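PDB 2R00: aspartate-semialdehyde dehydrogenase from Vibrio cholerae, which catalyses the NADPH-dependent reductive dephosphorylation of L-aspartyl-4-phosphate to L-aspartate-semialdehyde, a step on the way to lysine, threonine and methionine. Local coordinates for residues Ile134-Ala139 and Trp218-Ile223; Leu140-Asp145 and Asp263-Thr268; Arg275-Asp278 and Gln282-Asp285. All blocks are in the same frame, centred on the assembly; numbering follows the deposited sequence.

Interaction 1. Residues Ile134-Ala139 and Trp218-Ile223; sequences IQMLVA and WETQKI
M136 and L137 of helix 131-147 meet T220 and I223 of helix 211-223 in a buried, almost wholly apolar helix-helix contact close to the centre of the chain. The two short segments run roughly the same way, their axes crossing at -38° and approaching to 10.8 Å, far enough apart for side chains rather than backbones to do the touching. L137 does most of it: both its methyls close on the branch point of I223, L137 CD1 also meeting the I223 CD1 tip at 3.3 Å, tighter than usual for two methyls, and L137 CD2 resting on I223 CG2 at 3.7 Å. Helix 131-147 carries at its start the catalytic C131, which forms the acyl-thioester intermediate, and packs on the sheet of the C-terminal domain, where M136 touches I152 and V154 of strand 149-159. M136 leaves its helix with CG anti to the backbone N (chi1 -178°) and bends only at the last torsion, which brings CE to 3.3 Å from T220 OG1, the two side chains crossing nearly at right angles. That hydroxyl is bonded to M216 O within its own helix. Nearby, Q135 OE1 is hydrogen-bonded to ND1 of H244, the probable proton acceptor.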
loop_
_atom_site.group_PDB
_atom_site.type_symbol
_atom_site.label_atom_id
_atom_site.label_comp_id
_atom_site.label_asym_id
_atom_site.label_seq_id
_atom_site.Cartn_x
_atom_site.Cartn_y
_atom_site.Cartn_z
ATOM N N ILE A 134 0.312 14.449 9.587
ATOM C CA ILE A 134 -0.883 15.303 9.560
ATOM C C ILE A 134 -2.085 14.547 8.963
ATOM O O ILE A 134 -3.120 14.404 9.617
ATOM C CB ILE A 134 -0.634 16.613 8.779
ATOM C CG1 ILE A 134 0.466 17.445 9.454
ATOM C CG2 ILE A 134 -1.948 17.433 8.656
ATOM C CD1 ILE A 134 0.963 18.627 8.611
ATOM N N GLN A 135 -1.920 14.045 7.743
ATOM C CA GLN A 135 -2.960 13.291 7.024
ATOM C C GLN A 135 -3.564 12.194 7.897
ATOM O O GLN A 135 -4.785 12.111 8.056
ATOM C CB GLN A 135 -2.342 12.589 5.813
ATOM C CG GLN A 135 -2.365 13.306 4.478
ATOM C CD GLN A 135 -1.564 12.546 3.419
ATOM O OE1 GLN A 135 -0.535 13.040 2.949
ATOM N NE2 GLN A 135 -2.013 11.327 3.058
ATOM N N MET A 136 -2.693 11.346 8.451
ATOM C CA MET A 136 -3.120 10.175 9.210
ATOM C C MET A 136 -3.841 10.561 10.502
ATOM O O MET A 136 -4.870 9.972 10.854
ATOM C CB MET A 136 -1.919 9.257 9.516
ATOM C CG MET A 136 -2.298 7.974 10.266
ATOM S SD MET A 136 -0.929 6.843 10.589
ATOM C CE MET A 136 0.000 7.711 11.847
ATOM N N LEU A 137 -3.287 11.541 11.207
ATOM C CA LEU A 137 -3.812 11.954 12.505
ATOM C C LEU A 137 -5.181 12.632 12.422
ATOM O O LEU A 137 -6.031 12.448 13.303
ATOM C CB LEU A 137 -2.802 12.855 13.215
ATOM C CG LEU A 137 -1.887 12.059 14.152
ATOM C CD1 LEU A 137 -0.553 12.675 14.255
ATOM C CD2 LEU A 137 -2.502 11.955 15.534
ATOM N N VAL A 138 -5.388 13.422 11.377
ATOM C CA VAL A 138 -6.707 13.985 11.105
ATOM C C VAL A 138 -7.733 12.856 10.923
ATOM O O VAL A 138 -8.785 12.851 11.567
ATOM C CB VAL A 138 -6.673 14.955 9.910
ATOM C CG1 VAL A 138 -8.081 15.291 9.441
ATOM C CG2 VAL A 138 -5.949 16.251 10.314
ATOM N N ALA A 139 -7.408 11.891 10.068
ATOM C CA ALA A 139 -8.291 10.755 9.797
ATOM C C ALA A 139 -8.560 9.851 10.999
ATOM O O ALA A 139 -9.663 9.343 11.142
ATOM C CB ALA A 139 -7.758 9.928 8.612
ATOM N N TRP A 218 7.399 8.461 16.377
ATOM C CA TRP A 218 7.635 9.456 17.414
ATOM C C TRP A 218 6.713 10.663 17.266
ATOM O O TRP A 218 6.188 11.168 18.267
ATOM C CB TRP A 218 9.110 9.880 17.428
ATOM C CG TRP A 218 10.052 8.736 17.729
ATOM C CD1 TRP A 218 9.813 7.663 18.560
ATOM C CD2 TRP A 218 11.384 8.564 17.227
ATOM N NE1 TRP A 218 10.912 6.827 18.582
ATOM C CE2 TRP A 218 11.894 7.362 17.788
ATOM C CE3 TRP A 218 12.205 9.310 16.365
ATOM C CZ2 TRP A 218 13.175 6.885 17.502
ATOM C CZ3 TRP A 218 13.490 8.826 16.077
ATOM C CH2 TRP A 218 13.954 7.625 16.642
ATOM N N GLU A 219 6.502 11.111 16.029
ATOM C CA GLU A 219 5.512 12.164 15.761
ATOM C C GLU A 219 4.095 11.755 16.182
ATOM O O GLU A 219 3.396 12.528 16.819
ATOM C CB GLU A 219 5.543 12.597 14.289
ATOM C CG GLU A 219 6.834 13.322 13.883
ATOM C CD GLU A 219 6.786 13.909 12.475
ATOM O OE1 GLU A 219 5.717 14.382 12.051
ATOM O OE2 GLU A 219 7.841 13.927 11.798
ATOM N N THR A 220 3.684 10.542 15.823
ATOM C CA THR A 220 2.336 10.032 16.116
ATOM C C THR A 220 2.052 9.928 17.618
ATOM O O THR A 220 0.997 10.366 18.099
ATOM C CB THR A 220 2.112 8.663 15.421
ATOM O OG1 THR A 220 2.166 8.857 14.004
ATOM C CG2 THR A 220 0.769 8.053 15.787
ATOM N N GLN A 221 3.013 9.360 18.350
ATOM C CA GLN A 221 2.922 9.225 19.805
ATOM C C GLN A 221 2.912 10.572 20.531
ATOM O O GLN A 221 2.205 10.728 21.538
ATOM C CB GLN A 221 4.074 8.360 20.323
ATOM C CG GLN A 221 3.954 6.886 19.940
ATOM C CD GLN A 221 5.144 6.059 20.396
ATOM O OE1 GLN A 221 6.232 6.589 20.650
ATOM N NE2 GLN A 221 4.948 4.750 20.486
ATOM N N LYS A 222 3.714 11.519 20.039
ATOM C CA LYS A 222 3.747 12.884 20.572
ATOM C C LYS A 222 2.410 13.606 20.384
ATOM O O LYS A 222 1.869 14.177 21.335
ATOM C CB LYS A 222 4.872 13.701 19.927
ATOM C CG LYS A 222 5.064 15.100 20.502
ATOM C CD LYS A 222 6.409 15.701 20.093
ATOM C CE LYS A 222 6.718 17.012 20.831
ATOM N NZ LYS A 222 8.142 17.469 20.570
ATOM N N ILE A 223 1.887 13.595 19.164
ATOM C CA ILE A 223 0.647 14.315 18.860
ATOM C C ILE A 223 -0.534 13.749 19.660
ATOM O O ILE A 223 -1.298 14.511 20.250
ATOM C CB ILE A 223 0.369 14.384 17.343
ATOM C CG1 ILE A 223 1.450 15.236 16.668
ATOM C CG2 ILE A 223 -1.018 14.988 17.055
ATOM C CD1 ILE A 223 1.638 14.982 15.162
#

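Interaction 2. Residues Leu140-Asp145 and Asp263-Thr268; sequences LKPIYD and DMLEQT
P142 of helix 131-147 points at the end of helix 258-267 and touches M264 and L265 of its last turn and T268 just beyond it. The first is M264; M264 CA and P142 CA, 6.7 Å apart, are the closest CA pair of the two segments. M264 CB lies 4.4 Å from P142 CB, and with CG beside the backbone N the extended chain carries the thioether past the ring to the backbone, M264 SD lying 3.8 Å from P142 O. L265 follows with one methyl: L265 CD2 lies 4.1 Å from P142 CG, a loose apolar contact. T268, the first residue to leave helical backbone angles, closes the sequence. Its OG1 sits 3.5 Å from P142 CG and its CG2 packs on the same ring carbon, so the hydroxyl and the methyl both face the pyrrolidine. The hydroxyl is also tied to its own helix, T268 OG1 donating to M264 O at 2.6 Å from above the carbonyl plane, a C=O...O angle of 127°. This bond helps to fix the rotation of the threonine at the helix end. Helix 131-147 is kinked here, where the N atoms of P142 and I143 have no bond to the preceding turn, while K141 NZ and D145 OD2 form a salt bridge of 3.0 Å along its surface. Both helices lie over the mixed sheet of the C-terminal domain: L140 and I143 rest on strand 244-252, L140 also on strand 149-159, and L265 on strand 271-273, outermost in the sheet within this chain.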
loop_
_atom_site.group_PDB
_atom_site.type_symbol
_atom_site.label_atom_id
_atom_site.label_comp_id
_atom_site.label_asym_id
_atom_site.label_seq_id
_atom_site.Cartn_x
_atom_site.Cartn_y
_atom_site.Cartn_z
ATOM N N LEU A 140 -7.561 9.648 11.854
ATOM C CA LEU A 140 -7.658 8.684 12.959
ATOM C C LEU A 140 -8.265 9.224 14.249
ATOM O O LEU A 140 -8.824 8.463 15.039
ATOM C CB LEU A 140 -6.281 8.092 13.270
ATOM C CG LEU A 140 -5.912 6.704 12.733
ATOM C CD1 LEU A 140 -6.551 6.387 11.408
ATOM C CD2 LEU A 140 -4.402 6.520 12.674
ATOM N N LYS A 141 -8.131 10.528 14.468
ATOM C CA LYS A 141 -8.586 11.144 15.714
ATOM C C LYS A 141 -10.037 10.814 16.124
ATOM O O LYS A 141 -10.258 10.455 17.287
ATOM C CB LYS A 141 -8.324 12.663 15.715
ATOM C CG LYS A 141 -8.556 13.366 17.066
ATOM C CD LYS A 141 -7.862 12.656 18.227
ATOM C CE LYS A 141 -7.773 13.557 19.461
ATOM N NZ LYS A 141 -8.999 14.368 19.677
ATOM N N PRO A 142 -11.018 10.922 15.194
ATOM C CA PRO A 142 -12.392 10.513 15.545
ATOM C C PRO A 142 -12.513 9.051 15.989
ATOM O O PRO A 142 -13.309 8.745 16.873
ATOM C CB PRO A 142 -13.170 10.731 14.236
ATOM C CG PRO A 142 -12.359 11.749 13.489
ATOM C CD PRO A 142 -10.949 11.422 13.809
ATOM N N ILE A 143 -11.746 8.158 15.366
ATOM C CA ILE A 143 -11.704 6.752 15.789
ATOM C C ILE A 143 -11.045 6.608 17.167
ATOM O O ILE A 143 -11.556 5.900 18.037
ATOM C CB ILE A 143 -10.982 5.856 14.746
ATOM C CG1 ILE A 143 -11.664 5.993 13.373
ATOM C CG2 ILE A 143 -10.944 4.405 15.227
ATOM C CD1 ILE A 143 -10.810 5.532 12.159
ATOM N N TYR A 144 -9.919 7.291 17.364
ATOM C CA TYR A 144 -9.235 7.297 18.651
ATOM C C TYR A 144 -10.196 7.711 19.771
ATOM O O TYR A 144 -10.344 7.002 20.770
ATOM C CB TYR A 144 -8.039 8.251 18.608
ATOM C CG TYR A 144 -7.207 8.258 19.870
ATOM C CD1 TYR A 144 -6.316 7.228 20.137
ATOM C CD2 TYR A 144 -7.298 9.310 20.786
ATOM C CE1 TYR A 144 -5.544 7.227 21.288
ATOM C CE2 TYR A 144 -6.528 9.321 21.943
ATOM C CZ TYR A 144 -5.651 8.271 22.186
ATOM O OH TYR A 144 -4.873 8.255 23.328
ATOM N N ASP A 145 -10.858 8.847 19.576
ATOM C CA ASP A 145 -11.832 9.382 20.530
ATOM C C ASP A 145 -12.969 8.401 20.879
ATOM O O ASP A 145 -13.290 8.197 22.061
ATOM C CB ASP A 145 -12.402 10.700 19.987
ATOM C CG ASP A 145 -11.382 11.832 20.009
ATOM O OD1 ASP A 145 -10.324 11.664 20.659
ATOM O OD2 ASP A 145 -11.641 12.886 19.389
ATOM N N ASP A 263 -19.638 7.434 8.981
ATOM C CA ASP A 263 -20.515 8.518 9.443
ATOM C C ASP A 263 -19.731 9.600 10.191
ATOM O O ASP A 263 -19.894 10.786 9.910
ATOM C CB ASP A 263 -21.637 7.974 10.335
ATOM C CG ASP A 263 -22.730 7.264 9.547
ATOM O OD1 ASP A 263 -22.809 7.440 8.305
ATOM O OD2 ASP A 263 -23.516 6.523 10.180
ATOM N N MET A 264 -18.888 9.177 11.134
ATOM C CA MET A 264 -18.028 10.082 11.906
ATOM C C MET A 264 -17.144 10.947 11.020
ATOM O O MET A 264 -17.070 12.159 11.210
ATOM C CB MET A 264 -17.111 9.294 12.832
ATOM C CG MET A 264 -17.747 8.715 14.043
ATOM S SD MET A 264 -16.484 7.797 14.935
ATOM C CE MET A 264 -17.550 6.627 15.761
ATOM N N LEU A 265 -16.460 10.306 10.071
ATOM C CA LEU A 265 -15.533 10.989 9.171
ATOM C C LEU A 265 -16.248 11.984 8.262
ATOM O O LEU A 265 -15.705 13.030 7.921
ATOM C CB LEU A 265 -14.736 9.975 8.332
ATOM C CG LEU A 265 -13.864 8.936 9.062
ATOM C CD1 LEU A 265 -13.021 8.140 8.077
ATOM C CD2 LEU A 265 -12.973 9.530 10.157
ATOM N N GLU A 266 -17.473 11.646 7.883
ATOM C CA GLU A 266 -18.303 12.504 7.045
ATOM C C GLU A 266 -18.683 13.790 7.781
ATOM O O GLU A 266 -18.883 14.831 7.160
ATOM C CB GLU A 266 -19.565 11.749 6.664
ATOM C CG GLU A 266 -20.054 12.000 5.260
ATOM C CD GLU A 266 -20.966 10.885 4.779
ATOM O OE1 GLU A 266 -20.940 10.587 3.565
ATOM O OE2 GLU A 266 -21.691 10.294 5.619
ATOM N N GLN A 267 -18.783 13.697 9.105
ATOM C CA GLN A 267 -19.138 14.833 9.962
ATOM C C GLN A 267 -17.923 15.684 10.315
ATOM O O GLN A 267 -18.050 16.886 10.547
ATOM C CB GLN A 267 -19.803 14.338 11.251
ATOM C CG GLN A 267 -21.212 13.790 11.060
ATOM C CD GLN A 267 -21.646 12.860 12.188
ATOM O OE1 GLN A 267 -21.099 12.902 13.299
ATOM N NE2 GLN A 267 -22.633 12.010 11.905
ATOM N N THR A 268 -16.752 15.046 10.341
ATOM C CA THR A 268 -15.509 15.655 10.818
ATOM C C THR A 268 -14.992 16.723 9.838
ATOM O O THR A 268 -15.046 16.538 8.625
ATOM C CB THR A 268 -14.433 14.562 11.073
ATOM O OG1 THR A 268 -14.982 13.518 11.891
ATOM C CG2 THR A 268 -13.218 15.137 11.769
#

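Interaction 3. Residues Arg275-Asp278 and Gln282-Asp285; sequences RGAD and QVRD
The loop joining strands 271-273 and 292-300 of the dimerisation domain folds back on itself, and A277 and D278 on its outgoing limb meet Q282 and V283 on its return. The one direct hydrogen bond between the limbs runs from D278 N to Q282 OE1, 2.8 Å long with an N-H...O angle of 156°, the donor lying nearly along the C=O axis at 174°. Q282 reaches it with its chain extended beyond CG (chi2 168°), and OE1 also accepts from F279 N, so two backbone amides of the turn grip one amide oxygen. Beside this bond A277 CB packs against Q282 CB at 3.7 Å and V283 CG2 at 3.8 Å. Farther back a water bridges the limbs, accepting from R275 N and, at 2.7 Å, from R284 NH1 in the plane of the guanidinium. R284 is also held by a salt bridge to E272 and a cation-pi contact with F274. In the second subunit, Q200 NE2 donates to R284 O and I201 packs on V283. One direct hydrogen bond, one water bridge and the small apolar contact of A277 thus join the limbs, consistent with a loop held in a defined shape beside that subunit.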
loop_
_atom_site.group_PDB
_atom_site.type_symbol
_atom_site.label_atom_id
_atom_site.label_comp_id
_atom_site.label_asym_id
_atom_site.label_seq_id
_atom_site.Cartn_x
_atom_site.Cartn_y
_atom_site.Cartn_z
ATOM N N ARG A 275 -17.422 7.405 -0.439
ATOM C CA ARG A 275 -18.103 6.146 -0.148
ATOM C C ARG A 275 -18.102 5.229 -1.361
ATOM O O ARG A 275 -18.420 4.046 -1.253
ATOM C CB ARG A 275 -19.542 6.401 0.328
ATOM C CG ARG A 275 -19.660 6.824 1.797
ATOM C CD ARG A 275 -21.094 7.256 2.126
ATOM N NE ARG A 275 -21.255 7.718 3.506
ATOM C CZ ARG A 275 -21.423 6.921 4.562
ATOM N NH1 ARG A 275 -21.442 5.599 4.427
ATOM N NH2 ARG A 275 -21.567 7.454 5.763
ATOM N N GLY A 276 -17.740 5.779 -2.516
ATOM C CA GLY A 276 -17.726 5.011 -3.749
ATOM C C GLY A 276 -18.903 5.387 -4.627
ATOM O O GLY A 276 -19.929 5.879 -4.138
ATOM N N ALA A 277 -18.744 5.168 -5.927
ATOM C CA ALA A 277 -19.763 5.539 -6.902
ATOM C C ALA A 277 -20.378 4.285 -7.500
ATOM O O ALA A 277 -19.663 3.322 -7.791
ATOM C CB ALA A 277 -19.148 6.396 -8.007
ATOM N N ASP A 278 -21.701 4.304 -7.676
ATOM C CA ASP A 278 -22.397 3.264 -8.430
ATOM C C ASP A 278 -22.649 3.750 -9.861
ATOM O O ASP A 278 -22.864 2.946 -10.773
ATOM C CB ASP A 278 -23.718 2.890 -7.749
ATOM C CG ASP A 278 -23.527 1.943 -6.557
ATOM O OD1 ASP A 278 -22.482 1.272 -6.469
ATOM O OD2 ASP A 278 -24.437 1.856 -5.708
ATOM N N GLN A 282 -21.637 10.152 -9.823
ATOM C CA GLN A 282 -21.255 10.101 -8.404
ATOM C C GLN A 282 -19.736 10.176 -8.145
ATOM O O GLN A 282 -19.305 10.407 -7.010
ATOM C CB GLN A 282 -21.865 8.869 -7.730
ATOM C CG GLN A 282 -23.391 8.912 -7.597
ATOM C CD GLN A 282 -23.989 7.568 -7.190
ATOM O OE1 GLN A 282 -23.338 6.532 -7.284
ATOM N NE2 GLN A 282 -25.235 7.587 -6.742
ATOM N N VAL A 283 -18.930 9.985 -9.190
ATOM C CA VAL A 283 -17.476 10.143 -9.086
ATOM C C VAL A 283 -17.153 11.631 -8.864
ATOM O O VAL A 283 -17.621 12.499 -9.617
ATOM C CB VAL A 283 -16.739 9.612 -10.352
ATOM C CG1 VAL A 283 -15.224 9.638 -10.164
ATOM C CG2 VAL A 283 -17.210 8.208 -10.711
ATOM N N ARG A 284 -16.368 11.912 -7.829
ATOM C CA ARG A 284 -16.009 13.293 -7.482
ATOM C C ARG A 284 -14.520 13.554 -7.670
ATOM O O ARG A 284 -13.718 12.618 -7.673
ATOM C CB ARG A 284 -16.396 13.609 -6.035
ATOM C CG ARG A 284 -17.815 13.218 -5.655
ATOM C CD ARG A 284 -18.344 14.050 -4.490
ATOM N NE ARG A 284 -17.567 13.885 -3.258
ATOM C CZ ARG A 284 -17.682 12.855 -2.421
ATOM N NH1 ARG A 284 -18.534 11.865 -2.678
ATOM N NH2 ARG A 284 -16.937 12.811 -1.329
ATOM N N ASP A 285 -14.156 14.825 -7.825
ATOM C CA ASP A 285 -12.749 15.219 -7.876
ATOM C C ASP A 285 -12.252 15.513 -6.455
ATOM O O ASP A 285 -13.027 15.435 -5.500
ATOM C CB ASP A 285 -12.540 16.414 -8.823
ATOM C CG ASP A 285 -12.912 17.750 -8.191
ATOM O OD1 ASP A 285 -12.306 18.771 -8.588
ATOM O OD2 ASP A 285 -13.796 17.792 -7.303
HETATM O O HOH W 1 -19.183 9.712 -1.141
#

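How the interactions relate
Interactions 1 and 2 share helix 131-147, one contact on each of two successive parts of it; their centres are 14 Å apart and they touch where A139 O meets L265 CD2 at 3.5 Å. Their segments alternate along the chain, and helix 131-147 packs against both helix 211-223 and helix 258-267 as well as the six-stranded mixed sheet of the C-terminal domain. Interaction 3 comes later in sequence and lies about 20 Å, centre to centre, from interaction 2, yet R275 NH2 makes salt bridges to D263 and E266, tying helix 258-267 to the 275-285 loop. The three thus run from near the catalytic residues to the subunit interface.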